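Local coordinates for SidF, inhibitor of growth family, member 3 (Legionella pneumophila subsp. pneumophila, PDB 4FYE), which is a phosphoinositide phosphatase that probably removes a phosphate group from phosphatidylinositol phosphates, at residues Asp19-Val23 with Val40-Pro44. The protein carries 1 engineered substitution. Numbering follows the deposited sequence.
Sequences DLEPV and VFKDP
Leu20 meets Phe41 and Pro44 where the loop after helix 9-16 runs past strand 39-42, an outermost strand of a mixed sheet, and makes a single antiparallel beta bridge with it. The side chain of Leu20 crosses that of Phe41 at about a right angle, CB on CB at 3.9 Å, while its CD2 lies 3.6 Å from Pro44 CB; the proline also packs on His15 and Leu16 of the helix. Glu21 then turns its carbonyl to the strand: Glu21 O accepts a hydrogen bond from Lys42 N at 2.7 Å. The same oxygen comes near the edge of the Phe41 ring. With CG anti to the backbone N (chi1 176°), the Glu21 side chain extends alongside that of Lys42, pointing the same way, and a salt bridge joins their ends, NZ reaching OE1 from above the carboxylate plane. Pro22, the non-hydrogen-bonded pair with Phe41, sets its CA 3.8 Å from ring atom CD1 of that phenylalanine. Phe41 also pairs through its backbone with Val51 of strand 50-55, the neighbouring strand of the sheet. Val23 finishes the bridge, its N giving a hydrogen bond to Val40 O at 3.1 Å, and its methyl CG2 rests 3.3 Å from the carbonyl carbon C of Phe41.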
loop_
_atom_site.group_PDB
_atom_site.type_symbol
_atom_site.label_atom_id
_atom_site.label_comp_id
_atom_site.label_asym_id
_atom_site.label_seq_id
_atom_site.Cartn_x
_atom_site.Cartn_y
_atom_site.Cartn_z
ATOM N N ASP A 19 -13.648 -23.220 -3.641
ATOM C CA ASP A 19 -14.450 -23.332 -4.834
ATOM C C ASP A 19 -15.511 -22.272 -4.860
ATOM O O ASP A 19 -16.453 -22.350 -4.090
ATOM C CB ASP A 19 -15.072 -24.725 -4.970
ATOM C CG ASP A 19 -14.540 -25.473 -6.194
ATOM O OD1 ASP A 19 -13.409 -25.163 -6.632
ATOM O OD2 ASP A 19 -15.240 -26.359 -6.735
ATOM N N LEU A 20 -15.374 -21.290 -5.750
ATOM C CA LEU A 20 -16.333 -20.174 -5.760
ATOM C C LEU A 20 -17.335 -20.207 -6.892
ATOM O O LEU A 20 -17.090 -20.855 -7.940
ATOM C CB LEU A 20 -15.598 -18.833 -5.790
ATOM C CG LEU A 20 -14.552 -18.625 -4.687
ATOM C CD1 LEU A 20 -13.590 -17.533 -5.148
ATOM C CD2 LEU A 20 -15.179 -18.245 -3.348
ATOM N N GLU A 21 -18.445 -19.479 -6.697
ATOM C CA GLU A 21 -19.530 -19.440 -7.684
ATOM C C GLU A 21 -19.196 -18.469 -8.801
ATOM O O GLU A 21 -19.016 -17.289 -8.526
ATOM C CB GLU A 21 -20.876 -19.030 -7.071
ATOM C CG GLU A 21 -22.009 -18.889 -8.101
ATOM C CD GLU A 21 -23.431 -19.071 -7.528
ATOM O OE1 GLU A 21 -24.397 -18.597 -8.175
ATOM O OE2 GLU A 21 -23.611 -19.689 -6.444
ATOM N N PRO A 22 -19.161 -18.964 -10.066
ATOM C CA PRO A 22 -18.971 -18.116 -11.258
ATOM C C PRO A 22 -19.994 -16.968 -11.371
ATOM O O PRO A 22 -21.109 -17.084 -10.880
ATOM C CB PRO A 22 -19.127 -19.123 -12.424
ATOM C CG PRO A 22 -18.711 -20.454 -11.858
ATOM C CD PRO A 22 -19.164 -20.412 -10.414
ATOM N N VAL A 23 -19.570 -15.864 -11.982
ATOM C CA VAL A 23 -20.398 -14.714 -12.327
ATOM C C VAL A 23 -20.283 -14.490 -13.842
ATOM O O VAL A 23 -19.162 -14.407 -14.378
ATOM C CB VAL A 23 -19.877 -13.422 -11.696
ATOM C CG1 VAL A 23 -20.809 -12.264 -11.992
ATOM C CG2 VAL A 23 -19.640 -13.585 -10.204
ATOM N N VAL A 40 -14.066 -14.287 -12.940
ATOM C CA VAL A 40 -14.847 -13.574 -11.977
ATOM C C VAL A 40 -15.845 -14.466 -11.255
ATOM O O VAL A 40 -16.471 -15.360 -11.849
ATOM C CB VAL A 40 -15.568 -12.400 -12.639
ATOM C CG1 VAL A 40 -16.121 -11.461 -11.575
ATOM C CG2 VAL A 40 -14.590 -11.643 -13.511
ATOM N N PHE A 41 -16.007 -14.188 -9.974
ATOM C CA PHE A 41 -16.669 -15.116 -9.076
ATOM C C PHE A 41 -17.413 -14.360 -7.960
ATOM O O PHE A 41 -17.173 -13.158 -7.714
ATOM C CB PHE A 41 -15.610 -15.970 -8.395
ATOM C CG PHE A 41 -14.856 -16.907 -9.310
ATOM C CD1 PHE A 41 -15.451 -18.084 -9.773
ATOM C CD2 PHE A 41 -13.502 -16.659 -9.632
ATOM C CE1 PHE A 41 -14.745 -18.973 -10.580
ATOM C CE2 PHE A 41 -12.802 -17.528 -10.449
ATOM C CZ PHE A 41 -13.422 -18.704 -10.927
ATOM N N LYS A 42 -18.288 -15.049 -7.227
ATOM C CA LYS A 42 -19.053 -14.351 -6.164
ATOM C C LYS A 42 -18.225 -14.390 -4.909
ATOM O O LYS A 42 -17.497 -15.360 -4.699
ATOM C CB LYS A 42 -20.402 -15.008 -5.922
ATOM C CG LYS A 42 -21.469 -14.744 -6.991
ATOM C CD LYS A 42 -22.827 -15.188 -6.421
ATOM C CE LYS A 42 -23.911 -15.486 -7.455
ATOM N NZ LYS A 42 -25.086 -16.200 -6.822
ATOM N N ASP A 43 -18.290 -13.343 -4.087
ATOM C CA ASP A 43 -17.577 -13.379 -2.805
ATOM C C ASP A 43 -18.163 -14.484 -1.925
ATOM O O ASP A 43 -19.385 -14.625 -1.831
ATOM C CB ASP A 43 -17.633 -12.033 -2.114
ATOM C CG ASP A 43 -16.709 -11.957 -0.913
ATOM O OD1 ASP A 43 -17.137 -12.426 0.178
ATOM O OD2 ASP A 43 -15.557 -11.467 -1.067
ATOM N N PRO A 44 -17.301 -15.309 -1.318
ATOM C CA PRO A 44 -17.824 -16.440 -0.541
ATOM C C PRO A 44 -18.531 -15.993 0.723
ATOM O O PRO A 44 -19.134 -16.818 1.423
ATOM C CB PRO A 44 -16.568 -17.219 -0.134
ATOM C CG PRO A 44 -15.450 -16.218 -0.189
ATOM C CD PRO A 44 -15.828 -15.203 -1.242
#